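Local coordinates for protein putative cytochrome P450 hydroxylase (Chondromyces apiculatus DSM 436, PDB 6GMF) that is a heme-thiolate cytochrome P450 that probably works as a monooxygenase, inserting oxygen into substrates such as terpenes, at residues G365-V370 and L388-T393. Sequence-based numbering, arbitrary orientation.
Sequences GDIQRV and LPLRAT
Q368 and R391 form an antiparallel hydrogen-bonded pair, with Q368 N 3.0 Å from R391 O and R391 N 2.7 Å from Q368 O. They join strands 368-369 and 389-391 in the small antiparallel sheet near the C-terminus of this P450 fold, away from the heme. Strand 389-391 is central, bonded on its other edge to strand 126-128. Past R369 and L390, a non-hydrogen-bonded pair, V370 N donates to P389 O almost straight (178° at the hydrogen), from above the carbonyl plane. At the other end G365 N donates to T393 O.

I367, L390 and A392 make a buried apolar patch. With chi1 at -55°, I367 CG1 sits beside the backbone N and packs 4.0 Å from A392 CB, while CG2, anti to that N, meets L390 CG. R369 adds its aliphatic part: CG touches L390 CD1 and CD reaches L388 CD1 at 3.8 Å. Its guanidinium turns to the end of helix 220-251, where NH2 makes a salt bridge with D251 and NH1 a hydrogen bond with T250 OG1; the backbone oxygens of S371 and Q372 hold NE and NH2. L388 and I367 also touch this helix, so the sheet packs on its C-terminal end.

Elsewhere V370 crosses P389 at about a right angle, with CG2 3.9 Å from the proline CB. The same methyl meets R391 NH2 obliquely at 4.0 Å.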
ATOM      1  N   GLY A 365      -6.003  26.077   6.109  1.00 34.63           N
ATOM      2  CA  GLY A 365      -5.253  27.228   5.601  1.00 35.97           C
ATOM      3  C   GLY A 365      -3.836  26.815   5.289  1.00 34.99           C
ATOM      4  O   GLY A 365      -3.627  25.726   4.763  1.00 40.55           O
ATOM      5  N   ASP A 366      -2.869  27.688   5.562  1.00 33.28           N
ATOM      6  CA  ASP A 366      -1.465  27.375   5.443  1.00 33.25           C
ATOM      7  C   ASP A 366      -1.145  26.126   6.266  1.00 34.26           C
ATOM      8  O   ASP A 366      -1.488  26.056   7.461  1.00 36.23           O
ATOM      9  CB  ASP A 366      -0.584  28.520   5.933  1.00 37.03           C
ATOM     10  CG  ASP A 366      -0.615  29.765   5.066  1.00 44.02           C
ATOM     11  OD1 ASP A 366      -1.308  29.746   4.007  1.00 44.83           O
ATOM     12  OD2 ASP A 366       0.050  30.750   5.464  1.00 47.00           O
ATOM     13  N   ILE A 367      -0.530  25.135   5.608  1.00 30.50           N
ATOM     14  CA  ILE A 367      -0.131  23.894   6.237  1.00 27.16           C
ATOM     15  C   ILE A 367       1.387  23.843   6.268  1.00 28.23           C
ATOM     16  O   ILE A 367       2.031  24.008   5.224  1.00 31.21           O
ATOM     17  CB  ILE A 367      -0.713  22.693   5.465  1.00 29.00           C
ATOM     18  CG1 ILE A 367      -2.232  22.813   5.326  1.00 28.33           C
ATOM     19  CG2 ILE A 367      -0.311  21.380   6.115  1.00 28.94           C
ATOM     20  CD1 ILE A 367      -2.819  22.084   4.132  1.00 29.15           C
ATOM     21  N   GLN A 368       1.950  23.543   7.435  1.00 27.15           N
ATOM     22  CA  GLN A 368       3.377  23.435   7.621  1.00 27.91           C
ATOM     23  C   GLN A 368       3.625  22.245   8.525  1.00 26.03           C
ATOM     24  O   GLN A 368       2.755  21.906   9.323  1.00 27.06           O
ATOM     25  CB  GLN A 368       3.967  24.671   8.286  1.00 31.08           C
ATOM     26  CG  GLN A 368       3.873  25.913   7.427  1.00 37.69           C
ATOM     27  CD  GLN A 368       5.013  26.864   7.721  1.00 43.00           C
ATOM     28  OE1 GLN A 368       5.517  26.924   8.844  1.00 44.82           O
ATOM     29  NE2 GLN A 368       5.448  27.587   6.698  1.00 46.84           N
ATOM     30  N   ARG A 369       4.810  21.661   8.416  1.00 23.44           N
ATOM     31  CA  ARG A 369       5.229  20.700   9.372  1.00 26.70           C
ATOM     32  C   ARG A 369       5.686  21.454  10.616  1.00 25.51           C
ATOM     33  O   ARG A 369       6.212  22.545  10.535  1.00 31.28           O
ATOM     34  CB  ARG A 369       6.335  19.788   8.838  1.00 26.62           C
ATOM     35  CG  ARG A 369       5.921  18.925   7.659  1.00 24.77           C
ATOM     36  CD  ARG A 369       6.852  17.727   7.566  1.00 24.67           C
ATOM     37  NE  ARG A 369       8.201  18.167   7.201  1.00 26.07           N
ATOM     38  CZ  ARG A 369       8.662  18.226   5.955  1.00 27.38           C
ATOM     39  NH1 ARG A 369       7.823  18.162   4.920  1.00 23.92           N
ATOM     40  NH2 ARG A 369       9.975  18.325   5.760  1.00 26.27           N
ATOM     41  N   VAL A 370       5.542  20.816  11.764  1.00 25.56           N
ATOM     42  CA  VAL A 370       6.176  21.320  12.981  1.00 27.47           C
ATOM     43  C   VAL A 370       7.698  21.173  12.830  1.00 27.86           C
ATOM     44  O   VAL A 370       8.454  22.109  13.130  1.00 27.95           O
ATOM     45  CB  VAL A 370       5.645  20.620  14.239  1.00 29.08           C
ATOM     46  CG1 VAL A 370       6.502  20.980  15.456  1.00 31.02           C
ATOM     47  CG2 VAL A 370       4.168  20.959  14.474  1.00 28.72           C
ATOM     48  N   LEU A 388       3.450  12.691  12.051  1.00 20.88           N
ATOM     49  CA  LEU A 388       3.522  13.838  11.195  1.00 22.45           C
ATOM     50  C   LEU A 388       2.759  14.997  11.833  1.00 24.00           C
ATOM     51  O   LEU A 388       1.638  15.346  11.435  1.00 20.96           O
ATOM     52  CB  LEU A 388       2.988  13.503   9.791  1.00 24.01           C
ATOM     53  CG  LEU A 388       3.195  14.599   8.736  1.00 23.52           C
ATOM     54  CD1 LEU A 388       4.681  14.812   8.516  1.00 24.94           C
ATOM     55  CD2 LEU A 388       2.516  14.293   7.414  1.00 24.09           C
ATOM     56  N   PRO A 389       3.368  15.648  12.850  1.00 23.25           N
ATOM     57  CA  PRO A 389       2.790  16.843  13.442  1.00 23.16           C
ATOM     58  C   PRO A 389       2.767  17.945  12.384  1.00 21.86           C
ATOM     59  O   PRO A 389       3.832  18.260  11.814  1.00 22.63           O
ATOM     60  CB  PRO A 389       3.719  17.128  14.630  1.00 22.11           C
ATOM     61  CG  PRO A 389       4.332  15.808  14.954  1.00 25.44           C
ATOM     62  CD  PRO A 389       4.568  15.203  13.577  1.00 23.04           C
ATOM     63  N   LEU A 390       1.583  18.536  12.163  1.00 22.42           N
ATOM     64  CA  LEU A 390       1.368  19.615  11.256  1.00 23.77           C
ATOM     65  C   LEU A 390       0.804  20.861  11.969  1.00 26.10           C
ATOM     66  O   LEU A 390       0.009  20.764  12.920  1.00 25.87           O
ATOM     67  CB  LEU A 390       0.333  19.158  10.225  1.00 24.70           C
ATOM     68  CG  LEU A 390       0.842  18.616   8.883  1.00 27.71           C
ATOM     69  CD1 LEU A 390       2.296  18.146   8.869  1.00 26.06           C
ATOM     70  CD2 LEU A 390      -0.112  17.626   8.278  1.00 25.00           C
ATOM     71  N   ARG A 391       1.118  22.034  11.418  1.00 25.75           N
ATOM     72  CA  ARG A 391       0.547  23.281  11.873  1.00 28.84           C
ATOM     73  C   ARG A 391      -0.421  23.752  10.789  1.00 27.02           C
ATOM     74  O   ARG A 391      -0.022  23.863   9.639  1.00 29.67           O
ATOM     75  CB  ARG A 391       1.690  24.260  12.173  1.00 34.46           C
ATOM     76  CG  ARG A 391       1.324  25.720  12.392  1.00 44.97           C
ATOM     77  CD  ARG A 391       2.585  26.520  12.743  1.00 49.08           C
ATOM     78  NE  ARG A 391       3.568  25.754  13.515  1.00 51.87           N
ATOM     79  CZ  ARG A 391       3.521  25.572  14.837  1.00 58.49           C
ATOM     80  NH1 ARG A 391       2.560  26.135  15.551  1.00 62.95           N
ATOM     81  NH2 ARG A 391       4.427  24.822  15.444  1.00 59.80           N
ATOM     82  N   ALA A 392      -1.705  23.914  11.149  1.00 24.85           N
ATOM     83  CA  ALA A 392      -2.689  24.490  10.278  1.00 28.27           C
ATOM     84  C   ALA A 392      -3.954  24.811  11.080  1.00 33.44           C
ATOM     85  O   ALA A 392      -4.202  24.224  12.151  1.00 35.05           O
ATOM     86  CB  ALA A 392      -3.018  23.546   9.146  1.00 31.95           C
ATOM     87  N   THR A 393      -4.743  25.719  10.492  1.00 37.79           N
ATOM     88  CA  THR A 393      -6.031  26.199  10.974  1.00 44.52           C
ATOM     89  C   THR A 393      -7.153  25.596  10.136  1.00 38.47           C
ATOM     90  O   THR A 393      -7.109  25.702   8.923  1.00 37.63           O
ATOM     91  CB  THR A 393      -6.204  27.717  10.774  1.00 49.36           C
ATOM     92  OG1 THR A 393      -6.024  28.045   9.392  1.00 59.71           O
ATOM     93  CG2 THR A 393      -5.248  28.558  11.582  1.00 50.61           C
TER